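Local coordinates for enolase from the environmental genome shotgun sequencing of the Sargasso Sea (PDB 2QGY), which is of unknown specific function but binds magnesium and, as a member of the enolase superfamily, probably catalyses a reaction begun by taking a proton alpha to a carboxylate, at residues L16-T21 with I65-L70; T21-S26 with T33-I38. One frame throughout, in Å; residues are numbered along the deposited sequence.

Contact 1: L16-T21 with I65-L70; sequences LKIWIT and IIIKEL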
loop_
_atom_site.group_PDB
_atom_site.type_symbol
_atom_site.label_atom_id
_atom_site.label_comp_id
_atom_site.label_asym_id
_atom_site.label_seq_id
_atom_site.Cartn_x
_atom_site.Cartn_y
_atom_site.Cartn_z
ATOM N N LEU A 16 -12.900 -19.591 -9.115
ATOM C CA LEU A 16 -12.678 -18.147 -9.249
ATOM C C LEU A 16 -12.656 -17.779 -10.714
ATOM O O LEU A 16 -11.979 -18.425 -11.509
ATOM C CB LEU A 16 -11.363 -17.724 -8.574
ATOM C CG LEU A 16 -10.879 -16.251 -8.721
ATOM C CD1 LEU A 16 -11.784 -15.277 -8.000
ATOM C CD2 LEU A 16 -9.437 -16.120 -8.204
ATOM N N LYS A 17 -13.368 -16.705 -11.048
ATOM C CA LYS A 17 -13.195 -16.030 -12.321
ATOM C C LYS A 17 -12.893 -14.548 -12.074
ATOM O O LYS A 17 -13.504 -13.912 -11.203
ATOM C CB LYS A 17 -14.486 -16.133 -13.121
ATOM C CG LYS A 17 -14.407 -15.579 -14.564
ATOM C CD LYS A 17 -13.313 -16.220 -15.417
ATOM C CE LYS A 17 -13.275 -15.646 -16.846
ATOM N NZ LYS A 17 -14.283 -16.328 -17.736
ATOM N N ILE A 18 -11.975 -14.027 -12.868
ATOM C CA ILE A 18 -11.620 -12.601 -12.820
ATOM C C ILE A 18 -11.660 -12.073 -14.247
ATOM O O ILE A 18 -11.134 -12.729 -15.165
ATOM C CB ILE A 18 -10.197 -12.377 -12.234
ATOM C CG1 ILE A 18 -10.071 -12.962 -10.842
ATOM C CG2 ILE A 18 -9.823 -10.823 -12.228
ATOM C CD1 ILE A 18 -8.638 -12.892 -10.245
ATOM N N TRP A 19 -12.268 -10.897 -14.434
ATOM C CA TRP A 19 -12.168 -10.171 -15.699
ATOM C C TRP A 19 -11.501 -8.854 -15.404
ATOM O O TRP A 19 -11.816 -8.226 -14.389
ATOM C CB TRP A 19 -13.553 -9.830 -16.244
ATOM C CG TRP A 19 -14.415 -10.978 -16.634
ATOM C CD1 TRP A 19 -14.608 -11.445 -17.900
ATOM C CD2 TRP A 19 -15.264 -11.761 -15.779
ATOM N NE1 TRP A 19 -15.503 -12.495 -17.891
ATOM C CE2 TRP A 19 -15.920 -12.711 -16.603
ATOM C CE3 TRP A 19 -15.537 -11.756 -14.397
ATOM C CZ2 TRP A 19 -16.826 -13.647 -16.094
ATOM C CZ3 TRP A 19 -16.431 -12.710 -13.883
ATOM C CH2 TRP A 19 -17.081 -13.617 -14.739
ATOM N N ILE A 20 -10.584 -8.440 -16.283
ATOM C CA ILE A 20 -10.130 -7.048 -16.286
ATOM C C ILE A 20 -10.611 -6.411 -17.580
ATOM O O ILE A 20 -10.212 -6.835 -18.680
ATOM C CB ILE A 20 -8.591 -6.978 -16.224
ATOM C CG1 ILE A 20 -8.084 -7.708 -14.969
ATOM C CG2 ILE A 20 -8.111 -5.504 -16.366
ATOM C CD1 ILE A 20 -6.544 -7.693 -14.837
ATOM N N THR A 21 -11.498 -5.425 -17.474
ATOM C CA THR A 21 -12.058 -4.831 -18.678
ATOM C C THR A 21 -11.006 -3.968 -19.405
ATOM O O THR A 21 -10.116 -3.391 -18.781
ATOM C CB THR A 21 -13.378 -4.054 -18.420
ATOM O OG1 THR A 21 -13.151 -2.959 -17.505
ATOM C CG2 THR A 21 -14.432 -5.001 -17.811
ATOM N N ILE A 65 -3.655 -11.245 -9.798
ATOM C CA ILE A 65 -2.800 -12.333 -9.363
ATOM C C ILE A 65 -2.807 -12.525 -7.845
ATOM O O ILE A 65 -2.857 -13.661 -7.351
ATOM C CB ILE A 65 -1.366 -12.171 -9.940
ATOM C CG1 ILE A 65 -1.384 -12.342 -11.468
ATOM C CG2 ILE A 65 -0.357 -13.103 -9.233
ATOM C CD1 ILE A 65 -2.015 -13.632 -11.976
ATOM N N ILE A 66 -2.820 -11.418 -7.112
ATOM C CA ILE A 66 -2.983 -11.452 -5.664
ATOM C C ILE A 66 -4.339 -12.028 -5.252
ATOM O O ILE A 66 -4.392 -12.907 -4.390
ATOM C CB ILE A 66 -2.748 -10.050 -5.032
ATOM C CG1 ILE A 66 -1.278 -9.654 -5.198
ATOM C CG2 ILE A 66 -3.128 -10.063 -3.540
ATOM C CD1 ILE A 66 -1.070 -8.148 -4.867
ATOM N N ILE A 67 -5.426 -11.565 -5.872
ATOM C CA ILE A 67 -6.717 -12.187 -5.624
ATOM C C ILE A 67 -6.643 -13.695 -5.870
ATOM O O ILE A 67 -7.156 -14.479 -5.066
ATOM C CB ILE A 67 -7.837 -11.593 -6.556
ATOM C CG1 ILE A 67 -8.088 -10.126 -6.186
ATOM C CG2 ILE A 67 -9.153 -12.411 -6.445
ATOM C CD1 ILE A 67 -8.940 -9.358 -7.218
ATOM N N LYS A 68 -6.034 -14.093 -6.982
ATOM C CA LYS A 68 -5.908 -15.507 -7.305
ATOM C C LYS A 68 -5.127 -16.268 -6.223
ATOM O O LYS A 68 -5.532 -17.371 -5.811
ATOM C CB LYS A 68 -5.225 -15.709 -8.674
ATOM C CG LYS A 68 -5.068 -17.209 -9.032
ATOM C CD LYS A 68 -4.677 -17.444 -10.493
ATOM C CE LYS A 68 -3.196 -17.820 -10.638
ATOM N NZ LYS A 68 -2.795 -18.267 -12.042
ATOM N N GLU A 69 -4.033 -15.681 -5.738
ATOM C CA GLU A 69 -3.244 -16.374 -4.710
ATOM C C GLU A 69 -3.951 -16.478 -3.372
ATOM O O GLU A 69 -3.858 -17.513 -2.655
ATOM C CB GLU A 69 -1.871 -15.735 -4.526
ATOM C CG GLU A 69 -0.900 -15.956 -5.691
ATOM C CD GLU A 69 -0.661 -17.434 -6.031
ATOM O OE1 GLU A 69 -0.517 -18.254 -5.100
ATOM O OE2 GLU A 69 -0.604 -17.772 -7.236
ATOM N N LEU A 70 -4.672 -15.413 -3.028
ATOM C CA LEU A 70 -5.479 -15.417 -1.817
ATOM C C LEU A 70 -6.589 -16.456 -1.939
ATOM O O LEU A 70 -6.861 -17.203 -1.006
ATOM C CB LEU A 70 -6.037 -14.033 -1.533
ATOM C CG LEU A 70 -4.971 -13.008 -1.122
ATOM C CD1 LEU A 70 -5.582 -11.606 -0.975
ATOM C CD2 LEU A 70 -4.245 -13.389 0.152
#
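I67 lays its CG2 methyl over the ends of two strand side chains, L16 and I18. The CD1 methyl of I18 comes within 3.9 Å of I67 CG2 and stays close to the branch point, 4.0 Å from I67 CB. L16 comes nearest with CD2, 4.1 Å from the same I67 CG2, with CD1 hardly farther off. The long direction of L16 stands at about a right angle to that of I67, while I18 meets I67 more obliquely. L16 holds CG anti to its backbone N (chi1 174°), and beyond it CD2 reaches past I67 to the helix backbone, 3.7 Å from K68 CA. I18 is stretched out at its second torsion (chi2 175°), with CD1 anti to CA, which carries this methyl to the helix surface, 4.3 Å from K68 N. This is the sheet-on-helix layer of the enolase superfamily capping domain: strand 13-21 lies inside an antiparallel sheet, between strands 37-43 and 373-379, and helix 60-74 packs on one face of it. Here strand and helix run almost antiparallel, 174° between their directions, with axes 9.8 Å apart. L16 and I18, two residues apart on an extended strand, both point toward the helix. K68 adds chiefly its backbone and CB, the latter 4.3 Å from L16 CD2; its chain then leads away, and NZ has a long, weak ion pair with E379. No hydrogen bond crosses between the segments, and the touching groups are nearly all hydrocarbon. I67 also packs on A104 and I108 of helix 99-120 and on I39 of the neighbouring strand. The side of the helix carrying I65, I66 and E69 faces G62, R59 and F58 of the second subunit.

Contact 2: T21-S26 with T33-I38; sequences TDNHLS and TKKFII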
loop_
_atom_site.group_PDB
_atom_site.type_symbol
_atom_site.label_atom_id
_atom_site.label_comp_id
_atom_site.label_asym_id
_atom_site.label_seq_id
_atom_site.Cartn_x
_atom_site.Cartn_y
_atom_site.Cartn_z
ATOM N N THR A 21 -11.498 -5.425 -17.474
ATOM C CA THR A 21 -12.058 -4.831 -18.678
ATOM C C THR A 21 -11.006 -3.968 -19.405
ATOM O O THR A 21 -10.116 -3.391 -18.781
ATOM C CB THR A 21 -13.378 -4.054 -18.420
ATOM O OG1 THR A 21 -13.151 -2.959 -17.505
ATOM C CG2 THR A 21 -14.432 -5.001 -17.811
ATOM N N ASP A 22 -11.101 -3.894 -20.730
ATOM C CA ASP A 22 -10.256 -2.965 -21.473
ATOM C C ASP A 22 -10.792 -1.564 -21.241
ATOM O O ASP A 22 -11.913 -1.392 -20.777
ATOM C CB ASP A 22 -10.305 -3.267 -22.975
ATOM C CG ASP A 22 -9.024 -2.846 -23.702
ATOM O OD1 ASP A 22 -8.159 -2.149 -23.109
ATOM O OD2 ASP A 22 -8.896 -3.239 -24.873
ATOM N N ASN A 23 -10.001 -0.548 -21.572
ATOM C CA ASN A 23 -10.539 0.785 -21.633
ATOM C C ASN A 23 -11.512 0.846 -22.799
ATOM O O ASN A 23 -11.261 0.270 -23.854
ATOM C CB ASN A 23 -9.415 1.813 -21.846
ATOM C CG ASN A 23 -8.334 1.713 -20.786
ATOM O OD1 ASN A 23 -7.252 1.167 -21.030
ATOM N ND2 ASN A 23 -8.619 2.247 -19.601
ATOM N N HIS A 24 -12.608 1.540 -22.590
ATOM C CA HIS A 24 -13.638 1.731 -23.605
ATOM C C HIS A 24 -14.049 3.202 -23.583
ATOM O O HIS A 24 -13.660 3.927 -22.667
ATOM C CB HIS A 24 -14.795 0.757 -23.343
ATOM C CG HIS A 24 -14.414 -0.688 -23.555
ATOM N ND1 HIS A 24 -14.222 -1.232 -24.812
ATOM C CD2 HIS A 24 -14.197 -1.702 -22.674
ATOM C CE1 HIS A 24 -13.904 -2.510 -24.697
ATOM N NE2 HIS A 24 -13.879 -2.818 -23.410
ATOM N N LEU A 25 -14.787 3.672 -24.577
ATOM C CA LEU A 25 -15.289 5.046 -24.506
ATOM C C LEU A 25 -16.493 5.025 -23.578
ATOM O O LEU A 25 -17.310 4.112 -23.645
ATOM C CB LEU A 25 -15.692 5.585 -25.881
ATOM C CG LEU A 25 -14.534 5.942 -26.796
ATOM C CD1 LEU A 25 -15.103 6.396 -28.140
ATOM C CD2 LEU A 25 -13.712 7.069 -26.163
ATOM N N SER A 26 -16.574 6.018 -22.689
ATOM C CA SER A 26 -17.689 6.083 -21.752
ATOM C C SER A 26 -18.900 6.680 -22.460
ATOM O O SER A 26 -18.849 6.971 -23.655
ATOM C CB SER A 26 -17.309 6.896 -20.505
ATOM O OG SER A 26 -17.180 8.269 -20.845
ATOM N N THR A 33 -13.274 4.842 -20.097
ATOM C CA THR A 33 -13.478 4.126 -18.844
ATOM C C THR A 33 -12.138 3.573 -18.392
ATOM O O THR A 33 -11.291 3.230 -19.211
ATOM C CB THR A 33 -14.467 2.978 -19.021
ATOM O OG1 THR A 33 -13.914 2.048 -19.963
ATOM C CG2 THR A 33 -15.797 3.545 -19.532
ATOM N N LYS A 34 -11.919 3.514 -17.076
ATOM C CA LYS A 34 -10.706 2.864 -16.578
ATOM C C LYS A 34 -10.912 1.363 -16.758
ATOM O O LYS A 34 -12.043 0.921 -16.984
ATOM C CB LYS A 34 -10.476 3.211 -15.089
ATOM C CG LYS A 34 -11.659 2.910 -14.215
ATOM C CD LYS A 34 -11.504 3.264 -12.702
ATOM C CE LYS A 34 -10.230 2.686 -12.125
ATOM N NZ LYS A 34 -10.247 2.562 -10.635
ATOM N N LYS A 35 -9.842 0.583 -16.653
ATOM C CA LYS A 35 -9.966 -0.877 -16.612
ATOM C C LYS A 35 -10.598 -1.264 -15.255
ATOM O O LYS A 35 -10.179 -0.756 -14.191
ATOM C CB LYS A 35 -8.605 -1.551 -16.778
ATOM C CG LYS A 35 -7.865 -1.143 -18.042
ATOM C CD LYS A 35 -6.665 -2.056 -18.302
ATOM C CE LYS A 35 -5.930 -1.709 -19.611
ATOM N NZ LYS A 35 -5.392 -0.324 -19.623
ATOM N N PHE A 36 -11.631 -2.110 -15.277
ATOM C CA PHE A 36 -12.247 -2.589 -14.030
ATOM C C PHE A 36 -11.782 -4.029 -13.768
ATOM O O PHE A 36 -11.441 -4.736 -14.705
ATOM C CB PHE A 36 -13.779 -2.535 -14.150
ATOM C CG PHE A 36 -14.311 -1.183 -14.571
ATOM C CD1 PHE A 36 -14.024 -0.047 -13.827
ATOM C CD2 PHE A 36 -15.125 -1.055 -15.694
ATOM C CE1 PHE A 36 -14.565 1.209 -14.192
ATOM C CE2 PHE A 36 -15.654 0.172 -16.063
ATOM C CZ PHE A 36 -15.368 1.309 -15.320
ATOM N N ILE A 37 -11.795 -4.432 -12.501
ATOM C CA ILE A 37 -11.426 -5.772 -12.078
ATOM C C ILE A 37 -12.644 -6.309 -11.350
ATOM O O ILE A 37 -12.939 -5.897 -10.244
ATOM C CB ILE A 37 -10.217 -5.746 -11.115
ATOM C CG1 ILE A 37 -9.031 -5.024 -11.784
ATOM C CG2 ILE A 37 -9.901 -7.182 -10.608
ATOM C CD1 ILE A 37 -7.836 -4.715 -10.812
ATOM N N ILE A 38 -13.332 -7.237 -11.992
ATOM C CA ILE A 38 -14.564 -7.799 -11.446
ATOM C C ILE A 38 -14.336 -9.294 -11.260
ATOM O O ILE A 38 -13.754 -9.920 -12.127
ATOM C CB ILE A 38 -15.711 -7.533 -12.401
ATOM C CG1 ILE A 38 -15.941 -6.005 -12.465
ATOM C CG2 ILE A 38 -16.963 -8.245 -11.911
ATOM C CD1 ILE A 38 -16.999 -5.562 -13.417
HETATM O O HOH W 1 -13.382 -0.498 -18.810
HETATM O O HOH W 2 -7.246 2.335 -16.959
#
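T21 OG1 takes the N-H of F36 at 2.8 Å, and T33 OG1 matches it from the other segment, accepting from H24 N at 3.0 Å. Both threonines turn OG1 into the position between the backbone N and the carbonyl carbon (chi1 near 60°), which brings each hydroxyl to its N-H. Backbone bonds T21 N to F36 O and T33 N to H24 O complete the two pairs. Between the threonines sits one water, which accepts from both hydroxyls and donates to D22 O and K34 O, four partners for a single molecule. The N23 amide bridges T33 and K35: ND2 meets T33 O at 2.9 Å in a nearly straight bond (171° at the hydrogen), in the carbonyl plane and almost in its own amide plane. The other end of the amide, OD1, accepts from K35 NZ at 2.8 Å, with the ammonium tilted from the carbonyl plane. Beyond CB the K35 chain is extended as far as CE and bends at its last torsion (chi4 60°), bringing NZ to N23 OD1. Its CB presses to 3.1 Å from T21 O, a buried oxygen with no polar partner. The F36 ring has K34 O over its centre, while K34 NZ turns elsewhere, to S55 O and W304 O. The irregular ladder prolongs a beta hairpin of the capping domain beyond its strands; in enolase superfamily members the loop at this place commonly helps close the active site, consistent with the K34 side chain lying about 11 Å from the magnesium ion.

Following the chain from the N terminus, strand 13-21 first supplies L16 and I18 to contact 1, then ends at T21, the residue shared with contact 2. The chain turns through an irregular loop and comes back at T33-I38, so contact 2 closes a short loop and leads into strand 37-43. After strand 48-53 it enters helix 60-74, where I65-L70 closes the much longer loop of contact 1; contact 2 is nested inside it. The two centres lie 16 Å apart. W19 N with I38 O, probably a hydrogen bond, and packing of I18 on I37 join them, tying helix, sheet and hairpin loop into one capping domain.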